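Local coordinates for putative aminopeptidase (Leishmania major, PDB 5NTH) that removes N-terminal residues, leucine among them, from peptides as a metal-dependent leucyl aminopeptidase of the M17 family, at the interface of chains A and B and the interface of chains A and C. Numbering follows the deposited sequence. Chains: chain A/B/C, Putative aminopeptidase.

Contact 1: the interface of chains A and B. Residues chain A 269-271, 304, 360, 362-363; chain B 307, 364-365, 369.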
# COMPACT_ATOMS: atom_id res chain seq x y z
N CYS A 269 18.13 -22.86 -4.45
CA CYS A 269 16.72 -23.13 -4.66
C CYS A 269 16.35 -23.30 -6.12
O CYS A 269 15.35 -23.92 -6.43
CB CYS A 269 15.90 -21.98 -4.11
SG CYS A 269 14.17 -22.41 -4.09
N ALA A 270 17.15 -22.75 -7.00
CA ALA A 270 16.82 -22.66 -8.40
C ALA A 270 16.79 -24.01 -9.08
O ALA A 270 17.49 -24.95 -8.69
CB ALA A 270 17.82 -21.75 -9.10
N GLN A 271 15.96 -24.08 -10.12
CA GLN A 271 15.96 -25.19 -11.03
C GLN A 271 17.40 -25.55 -11.38
O GLN A 271 17.86 -26.61 -10.98
CB GLN A 271 15.15 -24.87 -12.28
CG GLN A 271 15.04 -26.04 -13.25
CD GLN A 271 13.97 -25.85 -14.31
OE1 GLN A 271 13.59 -24.73 -14.62
NE2 GLN A 271 13.49 -26.96 -14.87
N CYS A 304 13.91 -13.17 -8.81
CA CYS A 304 12.50 -13.10 -8.43
C CYS A 304 12.31 -12.38 -7.09
O CYS A 304 11.22 -12.00 -6.71
CB CYS A 304 11.86 -14.50 -8.45
SG CYS A 304 11.77 -15.38 -6.89
N GLU A 360 20.34 -18.25 -10.24
CA GLU A 360 18.99 -17.65 -10.21
C GLU A 360 18.60 -17.49 -8.77
O GLU A 360 18.75 -18.43 -8.00
CB GLU A 360 17.91 -18.46 -10.93
CG GLU A 360 16.50 -17.85 -10.74
CD GLU A 360 15.37 -18.42 -11.62
OE1 GLU A 360 15.68 -18.98 -12.69
OE2 GLU A 360 14.17 -18.27 -11.25
N ALA A 362 15.68 -17.73 -6.81
CA ALA A 362 14.37 -18.34 -7.00
C ALA A 362 13.73 -18.50 -5.64
O ALA A 362 14.42 -18.45 -4.62
CB ALA A 362 14.51 -19.68 -7.69
N ILE A 363 12.41 -18.67 -5.64
CA ILE A 363 11.61 -18.69 -4.39
C ILE A 363 11.03 -20.08 -4.23
O ILE A 363 10.60 -20.69 -5.21
CB ILE A 363 10.52 -17.60 -4.37
CG1 ILE A 363 9.70 -17.67 -3.07
CG2 ILE A 363 9.62 -17.71 -5.58
CD1 ILE A 363 8.57 -16.66 -2.95
N LEU B 307 4.45 -16.31 -9.72
CA LEU B 307 5.44 -15.43 -9.05
C LEU B 307 4.90 -14.02 -8.81
O LEU B 307 5.42 -13.27 -7.98
CB LEU B 307 6.71 -15.35 -9.88
CG LEU B 307 7.56 -16.62 -9.92
CD1 LEU B 307 8.30 -16.73 -11.23
CD2 LEU B 307 8.52 -16.68 -8.73
N GLY B 364 7.00 -21.22 -7.44
CA GLY B 364 8.15 -22.09 -7.18
C GLY B 364 9.31 -21.91 -8.15
O GLY B 364 9.29 -21.02 -8.98
N PRO B 365 10.33 -22.78 -8.05
CA PRO B 365 11.52 -22.66 -8.92
C PRO B 365 11.24 -22.93 -10.39
O PRO B 365 11.78 -22.25 -11.25
CB PRO B 365 12.46 -23.75 -8.38
CG PRO B 365 11.94 -24.10 -7.03
CD PRO B 365 10.47 -23.88 -7.08
N ARG B 369 8.10 -17.18 -15.57
CA ARG B 369 8.54 -15.97 -14.91
C ARG B 369 7.95 -14.73 -15.58
O ARG B 369 7.42 -14.81 -16.69
CB ARG B 369 10.07 -15.93 -14.95
CG ARG B 369 10.79 -17.20 -14.45
CD ARG B 369 12.29 -17.17 -14.79
NE ARG B 369 13.08 -18.30 -14.28
CZ ARG B 369 13.26 -19.48 -14.90
NH1 ARG B 369 12.68 -19.74 -16.09
NH2 ARG B 369 14.02 -20.43 -14.34

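Contact 2: the interface of chains A and C. Residues chain A 424-429; chain C 422, 425-426, 460, 485-488.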
# COMPACT_ATOMS: atom_id res chain seq x y z
N GLY A 424 19.59 4.32 -9.37
CA GLY A 424 18.77 5.20 -10.22
C GLY A 424 18.43 6.53 -9.54
O GLY A 424 18.46 7.60 -10.16
N VAL A 425 18.13 6.46 -8.25
CA VAL A 425 17.80 7.64 -7.47
C VAL A 425 19.03 8.55 -7.36
O VAL A 425 18.95 9.77 -7.41
CB VAL A 425 17.30 7.23 -6.08
CG1 VAL A 425 16.98 8.46 -5.23
CG2 VAL A 425 16.09 6.29 -6.19
N ALA A 426 20.19 7.93 -7.20
CA ALA A 426 21.47 8.63 -7.08
C ALA A 426 21.88 9.37 -8.34
O ALA A 426 22.01 10.60 -8.33
CB ALA A 426 22.55 7.62 -6.72
N THR A 427 22.05 8.59 -9.41
CA THR A 427 22.75 9.01 -10.62
C THR A 427 21.94 8.82 -11.92
O THR A 427 22.51 8.89 -13.01
CB THR A 427 24.09 8.24 -10.72
OG1 THR A 427 23.85 6.84 -10.92
CG2 THR A 427 24.89 8.42 -9.48
N GLY A 428 20.64 8.61 -11.83
CA GLY A 428 19.79 8.56 -13.02
C GLY A 428 19.88 7.25 -13.78
O GLY A 428 20.39 6.27 -13.26
N SER A 429 19.40 7.22 -15.02
CA SER A 429 19.28 5.96 -15.77
C SER A 429 20.33 5.72 -16.84
O SER A 429 20.32 4.66 -17.46
CB SER A 429 17.91 5.88 -16.40
OG SER A 429 17.64 7.11 -17.04
N ALA C 422 15.53 11.82 -2.02
CA ALA C 422 16.47 11.21 -2.93
C ALA C 422 17.90 11.45 -2.44
O ALA C 422 18.78 10.56 -2.53
CB ALA C 422 16.27 11.76 -4.33
N VAL C 425 19.04 8.70 -0.19
CA VAL C 425 19.34 7.50 -0.95
C VAL C 425 20.70 7.65 -1.65
O VAL C 425 21.48 6.71 -1.76
CB VAL C 425 18.22 7.26 -1.98
CG1 VAL C 425 18.52 6.01 -2.82
CG2 VAL C 425 16.85 7.14 -1.29
N ALA C 426 20.96 8.85 -2.13
CA ALA C 426 22.21 9.18 -2.82
C ALA C 426 23.44 9.11 -1.94
O ALA C 426 24.34 8.31 -2.18
CB ALA C 426 22.10 10.58 -3.40
N LEU C 460 25.31 14.14 -9.40
CA LEU C 460 25.31 14.28 -10.84
C LEU C 460 24.88 15.67 -11.30
O LEU C 460 23.82 16.11 -10.94
CB LEU C 460 24.40 13.21 -11.43
CG LEU C 460 24.39 13.13 -12.95
CD1 LEU C 460 25.77 12.79 -13.50
CD2 LEU C 460 23.34 12.13 -13.42
N SER C 485 13.56 7.30 -10.39
CA SER C 485 14.99 6.98 -10.56
C SER C 485 15.62 7.80 -11.71
O SER C 485 16.26 7.27 -12.65
CB SER C 485 15.17 5.47 -10.79
N SER C 486 15.36 9.10 -11.63
CA SER C 486 15.99 10.07 -12.51
C SER C 486 16.69 10.98 -11.54
O SER C 486 16.23 12.10 -11.33
CB SER C 486 14.93 10.84 -13.33
N ALA C 487 17.72 10.47 -10.88
CA ALA C 487 18.71 11.31 -10.19
C ALA C 487 18.04 12.47 -9.45
O ALA C 487 18.19 13.64 -9.82
CB ALA C 487 19.74 11.82 -11.19
N GLY C 488 17.31 12.10 -8.41
CA GLY C 488 16.32 12.95 -7.81
C GLY C 488 16.85 14.21 -7.17
O GLY C 488 16.20 15.24 -7.27
O HOH W 1 24.72 11.45 -8.18

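Contact 3: the interface of chains A and C. Residues chain A 109, 111-112, 118, 430-431, 455; chain C 460-465.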
# COMPACT_ATOMS: atom_id res chain seq x y z
N SER A 109 27.35 18.85 -20.97
CA SER A 109 27.92 19.15 -19.66
C SER A 109 29.11 18.25 -19.31
O SER A 109 29.40 17.24 -19.98
CB SER A 109 26.84 19.09 -18.61
OG SER A 109 26.17 17.88 -18.74
N THR A 111 29.79 16.06 -17.23
CA THR A 111 29.54 14.64 -16.87
C THR A 111 29.08 13.74 -18.01
O THR A 111 28.76 12.57 -17.77
CB THR A 111 28.44 14.49 -15.81
OG1 THR A 111 27.20 15.01 -16.33
CG2 THR A 111 28.81 15.20 -14.51
N ASN A 112 29.04 14.28 -19.23
CA ASN A 112 28.57 13.57 -20.39
C ASN A 112 29.67 13.49 -21.41
O ASN A 112 30.63 14.25 -21.41
CB ASN A 112 27.34 14.29 -20.99
CG ASN A 112 26.54 13.42 -21.98
OD1 ASN A 112 26.90 12.27 -22.28
ND2 ASN A 112 25.45 13.98 -22.49
N ASP A 118 25.05 9.44 -26.93
CA ASP A 118 23.64 9.21 -26.65
C ASP A 118 22.73 9.62 -27.80
O ASP A 118 21.83 8.89 -28.19
CB ASP A 118 23.17 9.88 -25.33
CG ASP A 118 23.74 11.28 -25.12
OD1 ASP A 118 24.19 11.94 -26.09
OD2 ASP A 118 23.76 11.73 -23.96
N LYS A 430 21.20 6.70 -17.05
CA LYS A 430 22.28 6.63 -18.04
C LYS A 430 23.65 6.52 -17.41
O LYS A 430 24.55 6.00 -18.04
CB LYS A 430 22.28 7.87 -18.94
CG LYS A 430 20.90 8.43 -19.31
CD LYS A 430 20.39 7.98 -20.67
CE LYS A 430 19.07 8.68 -20.97
NZ LYS A 430 19.17 10.13 -21.36
N HIS A 431 23.83 7.05 -16.20
CA HIS A 431 25.12 6.98 -15.47
C HIS A 431 25.13 5.85 -14.43
O HIS A 431 24.31 5.83 -13.51
CB HIS A 431 25.37 8.25 -14.71
CG HIS A 431 25.54 9.45 -15.56
ND1 HIS A 431 24.49 10.09 -16.16
CD2 HIS A 431 26.64 10.17 -15.86
CE1 HIS A 431 24.93 11.14 -16.82
NE2 HIS A 431 26.24 11.21 -16.65
N LEU A 455 28.43 5.92 -19.57
CA LEU A 455 28.63 6.91 -18.53
C LEU A 455 28.64 6.37 -17.09
O LEU A 455 28.21 5.26 -16.79
CB LEU A 455 27.60 8.02 -18.69
CG LEU A 455 27.44 8.64 -20.07
CD1 LEU A 455 26.37 9.72 -20.05
CD2 LEU A 455 28.75 9.21 -20.56
N LEU C 460 25.31 14.14 -9.40
CA LEU C 460 25.31 14.28 -10.84
C LEU C 460 24.88 15.67 -11.30
O LEU C 460 23.82 16.11 -10.94
CB LEU C 460 24.40 13.21 -11.43
CG LEU C 460 24.39 13.13 -12.95
CD1 LEU C 460 25.77 12.79 -13.50
CD2 LEU C 460 23.34 12.13 -13.42
N TYR C 461 25.73 16.37 -12.05
CA TYR C 461 25.33 17.61 -12.73
C TYR C 461 25.25 17.28 -14.23
O TYR C 461 26.27 16.94 -14.86
CB TYR C 461 26.32 18.75 -12.48
CG TYR C 461 25.94 20.07 -13.15
CD1 TYR C 461 25.10 20.97 -12.52
CD2 TYR C 461 26.43 20.41 -14.42
CE1 TYR C 461 24.76 22.17 -13.12
CE2 TYR C 461 26.07 21.59 -15.05
CZ TYR C 461 25.25 22.45 -14.39
OH TYR C 461 24.93 23.59 -15.00
N CYS C 462 24.04 17.36 -14.79
CA CYS C 462 23.81 16.94 -16.16
C CYS C 462 22.50 17.51 -16.67
O CYS C 462 21.58 16.75 -16.93
CB CYS C 462 23.82 15.41 -16.26
SG CYS C 462 24.02 14.86 -17.96
N PRO C 463 22.41 18.84 -16.80
CA PRO C 463 21.18 19.51 -17.23
C PRO C 463 20.57 18.96 -18.52
O PRO C 463 19.36 18.98 -18.65
CB PRO C 463 21.63 20.96 -17.47
CG PRO C 463 22.83 21.13 -16.63
CD PRO C 463 23.52 19.80 -16.72
N GLU C 464 21.39 18.50 -19.46
CA GLU C 464 20.81 17.91 -20.68
C GLU C 464 19.94 16.70 -20.38
O GLU C 464 18.91 16.51 -21.01
CB GLU C 464 21.84 17.57 -21.75
CG GLU C 464 22.87 16.49 -21.42
CD GLU C 464 24.20 17.07 -20.98
OE1 GLU C 464 24.19 18.14 -20.34
OE2 GLU C 464 25.25 16.47 -21.29
N TYR C 465 20.34 15.90 -19.41
CA TYR C 465 19.56 14.74 -19.00
C TYR C 465 18.40 15.13 -18.12
O TYR C 465 17.32 14.55 -18.26
CB TYR C 465 20.48 13.69 -18.36
CG TYR C 465 21.29 12.86 -19.35
CD1 TYR C 465 21.27 13.10 -20.76
CD2 TYR C 465 22.08 11.83 -18.90
CE1 TYR C 465 22.00 12.30 -21.65
CE2 TYR C 465 22.84 11.05 -19.78
CZ TYR C 465 22.79 11.27 -21.16
OH TYR C 465 23.55 10.45 -21.96

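Contact 1: the interface of chains A and B
The patch joins the end of strand 351-361 and nearby loops of chain A to loops of chain B; A:Ile363, just past the strand, and B:Gly364 are both extended, B:Gly364 at a positive phi (163°), handing the chain to B:Pro365. This is part of a contact between two copies in the hexameric assembly, as expected for M17 aminopeptidases. A salt bridge joins A:Glu360 and B:Arg369, which meet tip to tip. A:Glu360 has CG anti to its backbone N and an extended chain, so the carboxylate points out from the strand. B:Arg369 has CG anti to its carbonyl carbon and is extended as far as NE. Its NH2 donates to A:Glu360 OE1 at 2.8 Å, using the syn lone pair of that oxygen. The bond is bent, 138° at the hydrogen, and the carboxylate and guanidinium planes are 60° apart. B:Arg369 NE adds weak bonds to both carboxylate oxygens, including A:Glu360 OE2 at 3.2 Å. Beside it lie mostly apolar contacts and carbon-to-carbonyl packing. B:Pro365 lays its ring against the A:Cys269 to A:Gln271 loop, with its CG 3.5 Å from A:Cys269 O and 4.1 Å from A:Cys269 SG. B:Leu307 and A:Ile363 lie alongside each other, pointing opposite ways. One methyl does the touching on each side: B:Leu307 CD2 lies 3.5 Å from A:Ile363 CG2. The same B:Leu307 CD2 also meets the thiol sulphur A:Cys304 SG at 4.0 Å.

Contact 2: the interface of chains A and C
The carbonyl oxygen A:Gly424 O takes one hydrogen bond across the interface from C:Ala487 N at 3.0 Å. The bond is nearly straight, 159° at the hydrogen, and the donor lies in the carbonyl plane. One residue on, C:Gly488 N donates to A:Val425 O, also at 3.0 Å but more bent (144°). Both acceptors belong to helix 422-427 of chain A. C:Gly488 opens helix 488-497, so the first residue of that helix and the residue before it are tied to two successive carbonyls of chain A. C:Ser485, in the loop leading in, is poorly ordered and its side chain is incomplete. The side chains pack about a two-fold axis, and the same contacts recur with A and C swapped. The side chains of A:Val425 and C:Val425 lie roughly perpendicular. In both, CG1 is anti to the backbone N (chi1 179°) and does the touching. A:Val425 CG1 lies 3.7 Å from C:Val425 CB, and 3.5 Å from the methyl C:Ala422 CB. C:Ala487 CB sits against the backbone of A:Gly428. A water joins A:Ala426 O, at 2.8 Å, to C:Leu460 N. C:Leu460 has CG anti to its backbone N, and its methyl CD2 lies 3.4 Å from the carbonyl oxygen A:Thr427 O.

Contact 3: the interface of chains A and C
Helix 463-467 of the M17 aminopeptidase chain C, with the loop before it, docks here on loops of chain A and helix 117-127. The carboxylate of C:Glu464 is held by several donors. Its chain is bent at chi2 (-99°). C:Glu464 OE2 takes A:Ser109 N on its syn lone pair, nearly straight at 175°, and A:Asn112 ND2 on its anti lone pair at 2.8 Å. C:Glu464 OE1 receives the hydroxyl A:Ser109 OG at 2.6 Å, from above the carboxylate plane. A:Asn112 ND2 also donates to A:Asp118 OD2, on its syn lone pair, which fixes the amide between two carboxylates. The phenol OH of C:Tyr465 points at the A:Asp118 carboxylate, but the modelled separation is too short to be relied on. A:Lys430, bent at chi2 and chi4, curls so that NZ sits over the centre of the C:Tyr465 ring, 3.6 Å from its centroid, a cation-pi contact. The A:His431 ring has A:Leu455 CD1 over one face, toward the rim. On the other face C:Leu460 CD1 lies over the middle, 3.6 Å from the centroid. A:His431 NE2 donates to A:Thr111 O at 3.1 Å; the oxygen lies in the ring plane, while the donor stands above the carbonyl plane. The hydroxyl A:Thr111 OG1 donates to C:Tyr461 O at 2.6 Å, from above the carbonyl plane.

Contact 2 and contact 3 are neighbouring parts of the two-fold A–C interface, with the centres of their C-alpha atoms about 12 Å apart. They share C:Leu460, and chain A runs from contact 2 into contact 3 through A:Ser429 and A:Lys430. Contact 1 belongs to the A–B interface, which is not an exact two-fold. It lies about 29 Å from contact 2 and about 37 Å from contact 3, measured between the centres of their C-alpha atoms. Chain A thus meets two partners through separate surfaces. Repeated in each copy, two such kinds of interface could together close the six-chain assembly.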